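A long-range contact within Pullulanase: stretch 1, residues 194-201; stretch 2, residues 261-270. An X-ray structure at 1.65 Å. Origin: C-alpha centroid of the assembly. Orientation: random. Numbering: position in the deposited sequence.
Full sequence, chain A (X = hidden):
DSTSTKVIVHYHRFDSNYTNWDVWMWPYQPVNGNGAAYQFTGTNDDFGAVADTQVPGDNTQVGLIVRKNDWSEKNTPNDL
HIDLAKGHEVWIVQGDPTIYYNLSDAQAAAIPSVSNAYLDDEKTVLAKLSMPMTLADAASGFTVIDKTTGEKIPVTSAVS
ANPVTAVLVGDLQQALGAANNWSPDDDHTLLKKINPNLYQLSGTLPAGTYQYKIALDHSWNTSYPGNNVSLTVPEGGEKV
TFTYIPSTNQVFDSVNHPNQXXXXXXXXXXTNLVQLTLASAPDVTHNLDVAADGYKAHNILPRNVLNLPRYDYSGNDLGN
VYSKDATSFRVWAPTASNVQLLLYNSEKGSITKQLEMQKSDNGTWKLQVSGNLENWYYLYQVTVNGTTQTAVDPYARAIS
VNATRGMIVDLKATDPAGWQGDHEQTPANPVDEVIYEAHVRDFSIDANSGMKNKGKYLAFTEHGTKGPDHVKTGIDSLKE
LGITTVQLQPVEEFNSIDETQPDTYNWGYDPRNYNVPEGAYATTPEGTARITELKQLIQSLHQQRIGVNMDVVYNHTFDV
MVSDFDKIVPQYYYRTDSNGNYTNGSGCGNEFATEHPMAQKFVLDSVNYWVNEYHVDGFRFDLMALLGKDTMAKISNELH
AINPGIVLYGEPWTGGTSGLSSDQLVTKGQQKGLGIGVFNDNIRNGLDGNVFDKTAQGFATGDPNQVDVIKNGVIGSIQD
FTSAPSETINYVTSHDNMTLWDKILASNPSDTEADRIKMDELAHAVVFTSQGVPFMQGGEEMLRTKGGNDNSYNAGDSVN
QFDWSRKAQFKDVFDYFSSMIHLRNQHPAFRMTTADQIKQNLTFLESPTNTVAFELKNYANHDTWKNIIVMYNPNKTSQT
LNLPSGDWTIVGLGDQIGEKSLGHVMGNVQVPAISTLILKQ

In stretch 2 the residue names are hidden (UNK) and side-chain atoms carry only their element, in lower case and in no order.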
# COMPACT_ATOMS: atom_id res chain seq x y z
N ILE A 194 1.64 33.78 -11.63
CA ILE A 194 1.56 34.32 -12.99
C ILE A 194 2.90 34.04 -13.69
O ILE A 194 2.94 33.47 -14.77
CB ILE A 194 1.19 35.83 -13.02
CG1 ILE A 194 -0.03 36.13 -12.13
CG2 ILE A 194 0.95 36.32 -14.45
CD1 ILE A 194 -1.31 35.34 -12.45
N ASN A 195 3.99 34.46 -13.05
CA ASN A 195 5.32 33.97 -13.39
C ASN A 195 6.05 33.68 -12.07
O ASN A 195 5.48 33.91 -11.00
CB ASN A 195 6.06 34.94 -14.33
CG ASN A 195 6.43 36.25 -13.67
OD1 ASN A 195 7.25 36.29 -12.74
ND2 ASN A 195 5.87 37.35 -14.17
N PRO A 196 7.29 33.15 -12.13
CA PRO A 196 7.98 32.80 -10.89
C PRO A 196 8.19 33.95 -9.90
O PRO A 196 8.44 33.71 -8.72
CB PRO A 196 9.33 32.27 -11.39
CG PRO A 196 9.04 31.73 -12.72
CD PRO A 196 8.04 32.67 -13.31
N ASN A 197 8.07 35.19 -10.38
CA ASN A 197 8.20 36.38 -9.52
C ASN A 197 6.97 37.29 -9.53
O ASN A 197 7.07 38.49 -9.27
CB ASN A 197 9.47 37.18 -9.87
CG ASN A 197 9.92 38.09 -8.73
OD1 ASN A 197 9.80 37.75 -7.56
ND2 ASN A 197 10.44 39.26 -9.09
N LEU A 198 5.80 36.71 -9.81
CA LEU A 198 4.55 37.47 -9.83
C LEU A 198 3.36 36.60 -9.44
O LEU A 198 2.97 35.69 -10.18
CB LEU A 198 4.34 38.12 -11.20
CG LEU A 198 3.05 38.91 -11.46
CD1 LEU A 198 2.97 40.16 -10.59
CD2 LEU A 198 2.90 39.29 -12.93
N TYR A 199 2.78 36.89 -8.29
CA TYR A 199 1.61 36.17 -7.79
C TYR A 199 0.43 37.11 -7.67
O TYR A 199 0.56 38.22 -7.13
CB TYR A 199 1.93 35.51 -6.45
CG TYR A 199 2.74 34.24 -6.59
CD1 TYR A 199 2.15 32.99 -6.43
CD2 TYR A 199 4.10 34.29 -6.90
CE1 TYR A 199 2.90 31.81 -6.57
CE2 TYR A 199 4.86 33.14 -7.04
CZ TYR A 199 4.26 31.90 -6.88
OH TYR A 199 5.03 30.77 -7.02
N GLN A 200 -0.71 36.68 -8.20
CA GLN A 200 -1.89 37.54 -8.25
C GLN A 200 -3.18 36.79 -7.93
O GLN A 200 -3.27 35.57 -8.09
CB GLN A 200 -2.00 38.22 -9.62
CG GLN A 200 -0.83 39.12 -9.95
CD GLN A 200 -1.06 39.98 -11.18
OE1 GLN A 200 -0.87 41.19 -11.15
NE2 GLN A 200 -1.47 39.34 -12.27
N LEU A 201 -4.16 37.56 -7.45
CA LEU A 201 -5.53 37.10 -7.29
C LEU A 201 -6.45 38.23 -7.71
O LEU A 201 -6.26 39.39 -7.31
CB LEU A 201 -5.81 36.68 -5.85
CG LEU A 201 -7.20 36.11 -5.52
CD1 LEU A 201 -7.28 34.62 -5.85
CD2 LEU A 201 -7.53 36.35 -4.06
N UNK A 261 3.83 48.82 -12.62
CA UNK A 261 4.60 47.89 -13.45
C UNK A 261 5.02 46.64 -12.68
O UNK A 261 5.45 46.73 -11.53
c UNK A 261 5.83 48.59 -14.03
N UNK A 262 4.88 45.48 -13.32
CA UNK A 262 5.25 44.21 -12.68
C UNK A 262 6.37 43.50 -13.43
O UNK A 262 6.30 43.34 -14.65
c UNK A 262 2.91 43.88 -11.71
c UNK A 262 0.83 44.97 -10.19
c UNK A 262 4.03 43.28 -12.53
c UNK A 262 1.61 43.86 -12.19
c UNK A 262 0.56 44.40 -11.44
c UNK A 262 2.14 45.00 -9.71
c UNK A 262 3.17 44.45 -10.47
N UNK A 263 7.41 43.05 -12.70
CA UNK A 263 8.61 42.48 -13.30
C UNK A 263 8.40 41.08 -13.90
O UNK A 263 7.52 40.34 -13.47
c UNK A 263 9.59 42.42 -12.13
c UNK A 263 8.73 42.23 -10.94
c UNK A 263 7.46 42.98 -11.22
N UNK A 264 9.22 40.76 -14.90
CA UNK A 264 9.27 39.43 -15.51
C UNK A 264 10.70 38.89 -15.37
O UNK A 264 11.20 38.19 -16.25
c UNK A 264 7.37 39.57 -17.18
o UNK A 264 9.51 40.57 -17.65
c UNK A 264 8.88 39.46 -17.01
N UNK A 265 11.34 39.25 -14.26
CA UNK A 265 12.65 38.72 -13.91
C UNK A 265 12.63 38.30 -12.44
O UNK A 265 11.93 38.91 -11.63
c UNK A 265 13.73 39.79 -14.12
o UNK A 265 14.98 39.35 -13.64
N UNK A 266 13.40 37.26 -12.11
CA UNK A 266 13.55 36.80 -10.73
C UNK A 266 14.76 37.40 -10.01
O UNK A 266 15.08 37.03 -8.87
o UNK A 266 12.20 34.81 -10.75
c UNK A 266 13.53 35.27 -10.64
N UNK A 267 15.42 38.35 -10.67
CA UNK A 267 16.51 39.10 -10.05
C UNK A 267 16.08 39.64 -8.68
O UNK A 267 14.99 40.20 -8.55
c UNK A 267 16.96 40.23 -10.96
N UNK A 268 16.92 39.45 -7.66
CA UNK A 268 16.57 39.85 -6.30
C UNK A 268 16.19 38.71 -5.37
O UNK A 268 16.55 38.73 -4.19
N UNK A 269 15.47 37.72 -5.89
CA UNK A 269 15.08 36.53 -5.11
C UNK A 269 16.30 35.82 -4.53
O UNK A 269 17.28 35.58 -5.23
c UNK A 269 14.22 35.53 -5.96
c UNK A 269 13.80 34.32 -5.13
c UNK A 269 12.99 36.22 -6.55
N UNK A 270 16.25 35.52 -3.24
CA UNK A 270 17.32 34.78 -2.57
C UNK A 270 16.88 33.32 -2.43
O UNK A 270 15.73 33.04 -2.06
c UNK A 270 17.65 35.39 -1.20
c UNK A 270 18.08 36.86 -1.28
o UNK A 270 18.96 37.05 0.94
n UNK A 270 17.47 38.60 0.28
c UNK A 270 18.20 37.51 0.08

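Position 261 carries a single carbon beyond CA, and that carbon lies far from stretch 1, touching nothing there. One carbon and no more is alanine, Ala 261.

Position 262 has seven side-chain carbons: one attached to CA, then a closed ring of six with no oxygen on it. Its CB lies 3.8 Å from CD1 of Leu 198, an apolar contact, while a ring carbon comes within 3.5 Å of OE1 of Gln 200. Six ring carbons without a hydroxyl make this phenylalanine, Phe 262, and the ring carbon nearest Gln 200 is CE2. Both neighbours meet the ring obliquely.

At position 263 three carbons close a ring onto the backbone N, which leaves that nitrogen no proton to give. The middle carbon of the three sits 3.9 Å from ND2 of Asn 197. Only proline is built this way: Pro 263. Its carbonyl is still free to accept, and ND2 of Asn 195 donates to O of Pro 263 in a weak hydrogen bond of 3.5 Å.

Position 264 shows a carbon bearing one oxygen and one carbon, a branch at CB. CA-to-CB points away from stretch 1, yet the terminal carbon lies 4.0 Å from ND2 of Asn 195. A hydroxyl and a methyl on one carbon define threonine, Thr 264.

Position 265 has one carbon and one oxygen; its CA-to-CB bond again points away from stretch 1, which the side chain does not touch. This is serine, Ser 265. Its OG turns inward on its own stretch and accepts from the backbone N of position 267 at 3.2 Å, while its backbone O faces Asn 197.

Position 266 repeats one carbon and one oxygen, but here the oxygen does reach stretch 1, 3.7 Å from CB of Asn 197 and 3.9 Å from CB of Pro 196. It is Ser 266, the start of a type II turn.

Position 267 has one carbon, its CA-to-CB bond directed away: Ala 267.

Position 268 has no side-chain atom, hence Gly 268. With phi/psi of 104/-38, a CB would be jammed against the carbonyl O of Ala 267, so the turn itself calls for glycine.

Position 269 has a carbon carrying two carbons, the beta-branched pattern of valine. In Val 269, CG2 lies 3.7 Å from OD1 of Asn 197; N of Val 269 closes the turn on O of Ser 266 at 3.1 Å.

Position 270 has three carbons in a row, the third bearing an oxygen and a nitrogen: Gln 270, beyond reach of stretch 1.

The rule here is a side chain reading a backbone. Asn 197, the residue most covered by the contact, donates from ND2 to O of Ser 265 at 3.0 Å, requiring a carbonyl rather than a particular side chain. A type I turn from Asn 195 to Leu 198 presents it, steadied by N of Asn 197 donating to OD1 of Asn 195 at 2.7 Å. Leu 198 and Phe 262 add apolar packing.

Stretch 2, residues 261-270: AFPTSSAGVQ
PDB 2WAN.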